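Local coordinates for protein Cbm77-rfpl (Ruminococcus flavefaciens, PDB 5FU5) that probably binds plant cell-wall polysaccharides, pectin being a likely target, as a non-catalytic carbohydrate-binding module of a cellulosomal enzyme, at residues 6-11 / 111-116; 48-53 / 100-105; 61-66 / 88-93. All coordinates share one frame; numbering follows the deposited sequence.

From the N terminus, strand 4-11 leads off and meets the last strand, 107-116, in contact 1, which closes a loop of about a hundred residues and brings the two chain ends together. Contact 2 sits within that loop: the loop 48-53, between strands 40-47 and 53-58, meets strand 96-101 and the loop that follows it. Contact 3 is innermost, pairing strand 62-68 with strand 88-93. None of the three crosses another. Contacts 1 and 3 lie side by side in one sheet, since strands 107-116 and 62-68 are neighbours, while Ile100 of contact 2 packs on Leu64 and Leu66 of contact 3. The centres of contacts 1 and 2 lie about 20 Å apart.

Contact 1 of 3, residues 6-11 / 111-116; sequences GNYVHD and MEYAAL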
loop_
_atom_site.group_PDB
_atom_site.type_symbol
_atom_site.label_atom_id
_atom_site.label_comp_id
_atom_site.label_asym_id
_atom_site.label_seq_id
_atom_site.Cartn_x
_atom_site.Cartn_y
_atom_site.Cartn_z
ATOM N N GLY A 6 -4.205 -14.855 6.110
ATOM C CA GLY A 6 -3.374 -13.848 6.735
ATOM C C GLY A 6 -3.663 -12.509 6.157
ATOM O O GLY A 6 -3.765 -12.396 4.918
ATOM N N ASN A 7 -3.750 -11.480 7.007
ATOM C CA ASN A 7 -3.912 -10.093 6.570
ATOM C C ASN A 7 -2.688 -9.371 7.130
ATOM O O ASN A 7 -2.563 -9.232 8.379
ATOM C CB ASN A 7 -5.179 -9.509 7.132
ATOM C CG ASN A 7 -6.386 -10.188 6.610
ATOM O OD1 ASN A 7 -6.778 -9.950 5.459
ATOM N ND2 ASN A 7 -6.942 -11.130 7.383
ATOM N N TYR A 8 -1.799 -8.918 6.246
ATOM C CA TYR A 8 -0.546 -8.260 6.610
ATOM C C TYR A 8 -0.745 -6.782 6.364
ATOM O O TYR A 8 -0.879 -6.341 5.215
ATOM C CB TYR A 8 0.616 -8.823 5.800
ATOM C CG TYR A 8 0.722 -10.325 5.927
ATOM C CD1 TYR A 8 -0.013 -11.201 5.095
ATOM C CD2 TYR A 8 1.534 -10.904 6.914
ATOM C CE1 TYR A 8 0.097 -12.583 5.223
ATOM C CE2 TYR A 8 1.644 -12.280 7.044
ATOM C CZ TYR A 8 0.928 -13.126 6.195
ATOM O OH TYR A 8 0.994 -14.497 6.294
ATOM N N VAL A 9 -0.772 -6.010 7.453
ATOM C CA VAL A 9 -1.232 -4.644 7.466
ATOM C C VAL A 9 -0.088 -3.701 7.793
ATOM O O VAL A 9 0.762 -4.038 8.645
ATOM C CB VAL A 9 -2.339 -4.496 8.510
ATOM C CG1 VAL A 9 -2.829 -3.057 8.611
ATOM C CG2 VAL A 9 -3.490 -5.443 8.179
ATOM N N HIS A 10 -0.083 -2.520 7.178
ATOM C CA HIS A 10 0.836 -1.473 7.559
ATOM C C HIS A 10 0.132 -0.141 7.585
ATOM O O HIS A 10 -0.367 0.324 6.553
ATOM C CB HIS A 10 2.046 -1.381 6.651
ATOM C CG HIS A 10 3.067 -0.432 7.177
ATOM N ND1 HIS A 10 3.833 -0.719 8.295
ATOM C CD2 HIS A 10 3.359 0.836 6.833
ATOM C CE1 HIS A 10 4.562 0.339 8.590
ATOM N NE2 HIS A 10 4.295 1.296 7.731
ATOM N N ASP A 11 0.147 0.493 8.779
ATOM C CA ASP A 11 -0.443 1.781 9.019
ATOM C C ASP A 11 0.719 2.763 9.127
ATOM O O ASP A 11 1.574 2.670 10.073
ATOM C CB ASP A 11 -1.270 1.685 10.321
ATOM C CG ASP A 11 -1.842 2.973 10.799
ATOM O OD1 ASP A 11 -1.391 4.055 10.418
ATOM O OD2 ASP A 11 -2.768 2.894 11.681
ATOM N N MET A 111 -1.798 0.145 3.919
ATOM C CA MET A 111 -1.799 -0.969 3.005
ATOM C C MET A 111 -2.033 -2.286 3.694
ATOM O O MET A 111 -1.774 -2.444 4.901
ATOM C CB MET A 111 -0.543 -0.972 2.143
ATOM C CG MET A 111 0.753 -1.176 2.856
ATOM S SD MET A 111 2.202 -1.108 1.767
ATOM C CE MET A 111 3.308 -1.065 3.157
ATOM N N GLU A 112 -2.642 -3.206 2.935
ATOM C CA GLU A 112 -2.964 -4.532 3.409
ATOM C C GLU A 112 -2.739 -5.547 2.314
ATOM O O GLU A 112 -3.036 -5.272 1.167
ATOM C CB GLU A 112 -4.425 -4.620 3.873
ATOM C CG GLU A 112 -4.914 -6.049 3.860
ATOM C CD GLU A 112 -6.179 -6.290 4.601
ATOM O OE1 GLU A 112 -6.964 -5.332 4.819
ATOM O OE2 GLU A 112 -6.347 -7.466 4.959
ATOM N N TYR A 113 -2.223 -6.709 2.687
ATOM C CA TYR A 113 -2.144 -7.845 1.790
ATOM C C TYR A 113 -2.931 -8.964 2.443
ATOM O O TYR A 113 -2.571 -9.410 3.533
ATOM C CB TYR A 113 -0.696 -8.294 1.483
ATOM C CG TYR A 113 -0.702 -9.382 0.464
ATOM C CD1 TYR A 113 -1.088 -9.093 -0.855
ATOM C CD2 TYR A 113 -0.481 -10.710 0.796
ATOM C CE1 TYR A 113 -1.184 -10.091 -1.804
ATOM C CE2 TYR A 113 -0.597 -11.729 -0.160
ATOM C CZ TYR A 113 -0.920 -11.374 -1.488
ATOM O OH TYR A 113 -1.044 -12.346 -2.449
ATOM N N ALA A 114 -3.996 -9.406 1.773
ATOM C CA ALA A 114 -4.875 -10.500 2.233
ATOM C C ALA A 114 -4.487 -11.739 1.475
ATOM O O ALA A 114 -4.780 -11.840 0.294
ATOM C CB ALA A 114 -6.327 -10.152 2.002
ATOM N N ALA A 115 -3.861 -12.682 2.156
ATOM C CA ALA A 115 -3.329 -13.900 1.583
ATOM C C ALA A 115 -4.323 -15.019 1.764
ATOM O O ALA A 115 -4.793 -15.257 2.882
ATOM C CB ALA A 115 -2.013 -14.264 2.229
ATOM N N LEU A 116 -4.627 -15.743 0.694
ATOM C CA LEU A 116 -5.561 -16.871 0.746
ATOM C C LEU A 116 -4.974 -18.098 1.401
ATOM O O LEU A 116 -3.784 -18.337 1.352
ATOM C CB LEU A 116 -5.939 -17.250 -0.715
ATOM C CG LEU A 116 -6.747 -16.211 -1.497
ATOM C CD1 LEU A 116 -6.886 -16.601 -2.987
ATOM C CD2 LEU A 116 -8.114 -16.018 -0.900
#
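Tyr8 and Tyr113 face each other across two antiparallel strands and exchange both backbone bonds, Tyr8 N to Tyr113 O and Tyr113 N to Tyr8 O each measuring 2.9 Å. His10 with Met111 and Gly6 with Ala115 repeat the pattern; Ala115 N reaches Gly6 O almost in a straight line (N-H...O 172°), whereas the return bond from Gly6 N to Ala115 O is weak at 3.3 Å.

Apolar contact is made on the face of Tyr8, His10, Met111, Tyr113 and Ala115. Tyr8 CG is anti to its carbonyl carbon (chi1 -55°), and the ring turns an edge to the partner strand, with CE1 4.0 Å from Ala115 CB. Tyr8 CD1 comes to the edge of the Tyr113 ring, near its plane. In the conformer given, Met111 CE lies 3.7 Å from His10 CB.

Two polar ends on this face are bonded beyond the strands: His10 NE2 to Gly16 O and Tyr113 OH to Ser60 O. Phe21 stacks on Tyr8. On the reverse face Asn7 and Glu112 run side by side. The chemistry implies a backbone-held seam with a largely aromatic face and a mixed one, strand 107-116 also bonding to strand 62-68 through Glu112 and Ala114.

Contact 2 of 3, residues 48-53 / 100-105; sequences METATS and ITKADA
Lys102 rests its aliphatic chain, CB to CE, against the backbone of Met48 and Glu49, and no direct hydrogen bond joins the two segments. CG is anti to the backbone N (chi1 180°), and the chain stays extended beyond it. CB rests 3.4 Å from Glu49 O, CD comes to 3.4 Å from Met48 O, and CE lies close to the same carbonyl. The ammonium end reaches Thr50 through a water, which accepts from Lys102 NZ at 2.8 Å and bonds with Thr50 OG1. An alanine here would probably leave Met48 O without its methylene cover and that bridging water without its lysine donor, freeing the Thr50 hydroxyl to turn.

The backbone under Lys102 includes the start of a type I beta turn, Glu49 to Thr52, which links strands 40-47 and 53-58 of the antiparallel beta fold. The turn is closed by Thr52 N to Glu49 O and braced by Glu49 N, which donates to Thr52 OG1 at 3.0 Å. A second water accepts from Lys102 N at 2.9 Å and lies within bonding distance of Thr50 O and Thr52 O, with acceptors outnumbering its protons.

Met48, buried beside Lys102, directs its CB toward 100-105, and its backbone is hydrogen-bonded to Cys106. Ser53 and Thr101 touch through their side chains, CB of Ser53 4.1 Å from CG2 of Thr101. Ser53 CA makes a CA-H...O contact with Ile100 O at 3.2 Å.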
loop_
_atom_site.group_PDB
_atom_site.type_symbol
_atom_site.label_atom_id
_atom_site.label_comp_id
_atom_site.label_asym_id
_atom_site.label_seq_id
_atom_site.Cartn_x
_atom_site.Cartn_y
_atom_site.Cartn_z
ATOM N N MET A 48 4.794 9.242 -2.502
ATOM C CA MET A 48 5.174 8.411 -3.653
ATOM C C MET A 48 6.133 9.202 -4.517
ATOM O O MET A 48 5.712 10.020 -5.311
ATOM C CB MET A 48 3.970 7.904 -4.414
ATOM C CG MET A 48 2.991 7.141 -3.552
ATOM S SD MET A 48 3.439 5.441 -3.129
ATOM C CE MET A 48 5.119 5.475 -2.596
ATOM N N GLU A 49 7.434 8.978 -4.303
ATOM C CA GLU A 49 8.477 9.719 -5.004
ATOM C C GLU A 49 9.267 8.811 -5.930
ATOM O O GLU A 49 9.139 7.577 -5.907
ATOM C CB GLU A 49 9.416 10.390 -3.998
ATOM C CG GLU A 49 8.720 11.324 -2.989
ATOM C CD GLU A 49 9.636 11.770 -1.863
ATOM O OE1 GLU A 49 9.878 10.964 -0.974
ATOM O OE2 GLU A 49 10.114 12.903 -1.855
ATOM N N THR A 50 10.129 9.439 -6.734
ATOM C CA THR A 50 10.877 8.674 -7.732
ATOM C C THR A 50 11.617 7.470 -7.172
ATOM O O THR A 50 11.608 6.405 -7.765
ATOM C CB THR A 50 11.856 9.595 -8.486
ATOM O OG1 THR A 50 11.157 10.789 -8.863
ATOM C CG2 THR A 50 12.388 8.929 -9.714
ATOM N N ALA A 51 12.224 7.643 -5.996
ATOM C CA ALA A 51 13.079 6.612 -5.419
ATOM C C ALA A 51 12.343 5.699 -4.442
ATOM O O ALA A 51 12.945 4.814 -3.816
ATOM C CB ALA A 51 14.255 7.279 -4.740
ATOM N N THR A 52 11.032 5.859 -4.342
ATOM C CA THR A 52 10.257 5.114 -3.326
ATOM C C THR A 52 9.980 3.697 -3.769
ATOM O O THR A 52 9.623 3.429 -4.950
ATOM C CB THR A 52 8.922 5.827 -3.073
ATOM O OG1 THR A 52 9.185 7.182 -2.749
ATOM C CG2 THR A 52 8.115 5.177 -2.001
ATOM N N SER A 53 10.094 2.750 -2.830
ATOM C CA SER A 53 9.721 1.364 -3.113
ATOM C C SER A 53 9.262 0.644 -1.882
ATOM O O SER A 53 9.706 0.947 -0.744
ATOM C CB SER A 53 10.838 0.572 -3.767
ATOM O OG SER A 53 11.905 0.372 -2.864
ATOM N N ILE A 100 6.149 -2.302 -5.073
ATOM C CA ILE A 100 5.308 -1.149 -5.343
ATOM C C ILE A 100 6.240 0.044 -5.527
ATOM O O ILE A 100 7.099 0.326 -4.664
ATOM C CB ILE A 100 4.338 -0.879 -4.186
ATOM C CG1 ILE A 100 3.546 -2.156 -3.798
ATOM C CG2 ILE A 100 3.445 0.328 -4.495
ATOM C CD1 ILE A 100 2.956 -2.087 -2.374
ATOM N N THR A 101 6.069 0.774 -6.626
ATOM C CA THR A 101 6.860 1.963 -6.919
ATOM C C THR A 101 5.911 3.082 -7.453
ATOM O O THR A 101 4.682 2.879 -7.604
ATOM C CB THR A 101 7.954 1.615 -7.952
ATOM O OG1 THR A 101 7.317 1.072 -9.117
ATOM C CG2 THR A 101 8.943 0.628 -7.387
ATOM N N LYS A 102 6.493 4.244 -7.740
ATOM C CA LYS A 102 5.736 5.417 -8.127
ATOM C C LYS A 102 5.196 5.274 -9.562
ATOM O O LYS A 102 5.926 4.810 -10.462
ATOM C CB LYS A 102 6.603 6.655 -8.045
ATOM C CG LYS A 102 5.902 7.946 -8.435
ATOM C CD LYS A 102 6.834 9.130 -8.434
ATOM C CE LYS A 102 6.140 10.419 -8.803
ATOM N NZ LYS A 102 7.064 11.512 -9.174
ATOM N N ALA A 103 3.944 5.689 -9.756
ATOM C CA ALA A 103 3.401 6.029 -11.070
ATOM C C ALA A 103 3.343 7.567 -11.116
ATOM O O ALA A 103 4.338 8.195 -11.486
ATOM C CB ALA A 103 2.061 5.347 -11.330
ATOM N N ASP A 104 2.242 8.188 -10.678
ATOM C CA ASP A 104 2.139 9.646 -10.643
ATOM C C ASP A 104 2.165 10.099 -9.189
ATOM O O ASP A 104 2.210 9.284 -8.281
ATOM C CB ASP A 104 0.908 10.141 -11.401
ATOM C CG ASP A 104 0.928 9.739 -12.863
ATOM O OD1 ASP A 104 2.013 9.596 -13.494
ATOM O OD2 ASP A 104 -0.172 9.531 -13.391
ATOM N N ALA A 105 2.177 11.402 -8.982
ATOM C CA ALA A 105 2.287 11.951 -7.665
ATOM C C ALA A 105 1.016 11.629 -6.881
ATOM O O ALA A 105 -0.127 11.764 -7.375
ATOM C CB ALA A 105 2.521 13.441 -7.725
HETATM O O HOH W 1 9.312 4.669 -7.235
HETATM O O HOH W 2 9.055 10.509 -10.860
#

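Contact 3 of 3, residues 61-66 / 88-93; sequences AGKLTL and IITVDL
Strands 62-66 and 88-93 run antiparallel, their axes 4.5 Å apart at closest approach and 155° between their directions. Three hydrogen-bonded pairs, Gly62 with Leu93, Leu64 with Val91 and Leu66 with Ile89, each exchange two backbone bonds; the shortest runs from Leu64 N to Val91 O at 2.8 Å. Lys63 with Asp92 and Thr65 with Thr90 form the non-hydrogen-bonded pairs between them, where CA-H...O contacts add to the seam, as from Thr90 CA to Leu64 O at 3.2 Å. At the end of the ladder Leu93 O accepts from Gly62 N and also lies against CA and CB of Ala61.

Side chains divide by face. Leu64, Leu66, Ile89, Val91 and Leu93 share the apolar one. Leu64 CB meets Leu93 CD1 at 3.9 Å; farther along, Leu66 CB and Ile89 CB touch at 4.1 Å. Phe56 packs on both Leu64 and Leu93, while Val82 covers Ile89 and Val91.

The other face carries Lys63, Thr65, Thr90 and Asp92. Thr65 and Thr90 lie side by side, pointing the same way, with OG1 of Thr65 near CG2 of Thr90. Thr65 CG2 also crosses to Ile88 CG2 at 3.8 Å. Lys63 meets Asp92 through its aliphatic part, CG being 3.6 Å from Asp92 OD1. The opposite charges remain apart, Lys63 NZ standing 6.1 Å from Asp92 OD1, so any attraction between them would probably be modest.

Strand 62-68 is flanked on its other edge by strand 107-116. One face packed with aliphatic side chains and the other carrying polar ones is consistent with a layer of the antiparallel beta-sandwich common among carbohydrate-binding modules.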
loop_
_atom_site.group_PDB
_atom_site.type_symbol
_atom_site.label_atom_id
_atom_site.label_comp_id
_atom_site.label_asym_id
_atom_site.label_seq_id
_atom_site.Cartn_x
_atom_site.Cartn_y
_atom_site.Cartn_z
ATOM N N ALA A 61 -1.358 -16.542 -2.967
ATOM C CA ALA A 61 -2.095 -15.593 -3.797
ATOM C C ALA A 61 -3.145 -14.881 -2.939
ATOM O O ALA A 61 -3.581 -15.372 -1.888
ATOM C CB ALA A 61 -2.761 -16.300 -4.950
ATOM N N GLY A 62 -3.568 -13.723 -3.392
ATOM C CA GLY A 62 -4.408 -12.864 -2.599
ATOM C C GLY A 62 -4.580 -11.491 -3.182
ATOM O O GLY A 62 -4.483 -11.311 -4.389
ATOM N N LYS A 63 -4.836 -10.507 -2.327
ATOM C CA LYS A 63 -5.236 -9.193 -2.752
ATOM C C LYS A 63 -4.476 -8.149 -1.989
ATOM O O LYS A 63 -4.461 -8.173 -0.755
ATOM C CB LYS A 63 -6.741 -8.977 -2.565
ATOM C CG LYS A 63 -7.232 -7.608 -3.042
ATOM C CD LYS A 63 -8.718 -7.389 -2.930
ATOM C CE LYS A 63 -9.198 -7.285 -1.524
ATOM N NZ LYS A 63 -10.664 -7.002 -1.518
ATOM N N LEU A 64 -3.873 -7.225 -2.699
ATOM C CA LEU A 64 -3.249 -6.044 -2.150
ATOM C C LEU A 64 -4.215 -4.849 -2.180
ATOM O O LEU A 64 -4.808 -4.577 -3.228
ATOM C CB LEU A 64 -1.965 -5.718 -2.922
ATOM C CG LEU A 64 -1.218 -4.431 -2.516
ATOM C CD1 LEU A 64 -0.500 -4.566 -1.167
ATOM C CD2 LEU A 64 -0.217 -4.055 -3.596
ATOM N N THR A 65 -4.359 -4.143 -1.044
ATOM C CA THR A 65 -5.099 -2.912 -0.955
ATOM C C THR A 65 -4.204 -1.788 -0.517
ATOM O O THR A 65 -3.426 -1.916 0.435
ATOM C CB THR A 65 -6.269 -3.055 0.067
ATOM O OG1 THR A 65 -7.159 -4.086 -0.333
ATOM C CG2 THR A 65 -7.059 -1.780 0.253
ATOM N N LEU A 66 -4.263 -0.674 -1.236
ATOM C CA LEU A 66 -3.446 0.537 -1.013
ATOM C C LEU A 66 -4.375 1.716 -0.884
ATOM O O LEU A 66 -5.236 1.909 -1.736
ATOM C CB LEU A 66 -2.458 0.804 -2.151
ATOM C CG LEU A 66 -1.503 -0.309 -2.464
ATOM C CD1 LEU A 66 -0.750 0.081 -3.737
ATOM C CD2 LEU A 66 -0.559 -0.586 -1.321
ATOM N N ILE A 88 -8.657 4.168 -3.316
ATOM C CA ILE A 88 -8.259 2.806 -2.983
ATOM C C ILE A 88 -7.810 2.061 -4.263
ATOM O O ILE A 88 -8.590 1.939 -5.222
ATOM C CB ILE A 88 -9.408 2.038 -2.281
ATOM C CG1 ILE A 88 -9.788 2.728 -0.954
ATOM C CG2 ILE A 88 -9.005 0.612 -2.045
ATOM C CD1 ILE A 88 -11.034 2.194 -0.303
ATOM N N ILE A 89 -6.567 1.547 -4.256
ATOM C CA ILE A 89 -6.104 0.619 -5.262
ATOM C C ILE A 89 -6.233 -0.786 -4.737
ATOM O O ILE A 89 -5.835 -1.063 -3.596
ATOM C CB ILE A 89 -4.645 0.883 -5.649
ATOM C CG1 ILE A 89 -4.570 2.247 -6.342
ATOM C CG2 ILE A 89 -4.070 -0.266 -6.457
ATOM C CD1 ILE A 89 -3.199 2.661 -6.831
ATOM N N THR A 90 -6.790 -1.694 -5.542
ATOM C CA THR A 90 -6.772 -3.114 -5.250
ATOM C C THR A 90 -6.122 -3.831 -6.403
ATOM O O THR A 90 -6.388 -3.540 -7.578
ATOM C CB THR A 90 -8.148 -3.736 -4.977
ATOM O OG1 THR A 90 -9.007 -3.507 -6.078
ATOM C CG2 THR A 90 -8.794 -3.131 -3.803
ATOM N N VAL A 91 -5.279 -4.772 -6.077
ATOM C CA VAL A 91 -4.560 -5.568 -7.065
ATOM C C VAL A 91 -4.501 -7.005 -6.578
ATOM O O VAL A 91 -4.034 -7.251 -5.466
ATOM C CB VAL A 91 -3.096 -5.133 -7.321
ATOM C CG1 VAL A 91 -2.576 -5.862 -8.579
ATOM C CG2 VAL A 91 -2.899 -3.623 -7.457
ATOM N N ASP A 92 -4.911 -7.950 -7.414
ATOM C CA ASP A 92 -4.812 -9.338 -7.118
ATOM C C ASP A 92 -3.443 -9.830 -7.531
ATOM O O ASP A 92 -2.994 -9.523 -8.635
ATOM C CB ASP A 92 -5.925 -10.126 -7.810
ATOM C CG ASP A 92 -7.315 -9.810 -7.240
ATOM O OD1 ASP A 92 -7.487 -8.968 -6.355
ATOM O OD2 ASP A 92 -8.273 -10.377 -7.681
ATOM N N LEU A 93 -2.796 -10.602 -6.656
ATOM C CA LEU A 93 -1.424 -11.035 -6.792
ATOM C C LEU A 93 -1.222 -12.526 -6.558
ATOM O O LEU A 93 -1.992 -13.164 -5.810
ATOM C CB LEU A 93 -0.494 -10.240 -5.848
ATOM C CG LEU A 93 -0.424 -8.739 -6.040
ATOM C CD1 LEU A 93 0.419 -8.120 -4.938
ATOM C CD2 LEU A 93 0.117 -8.343 -7.404
#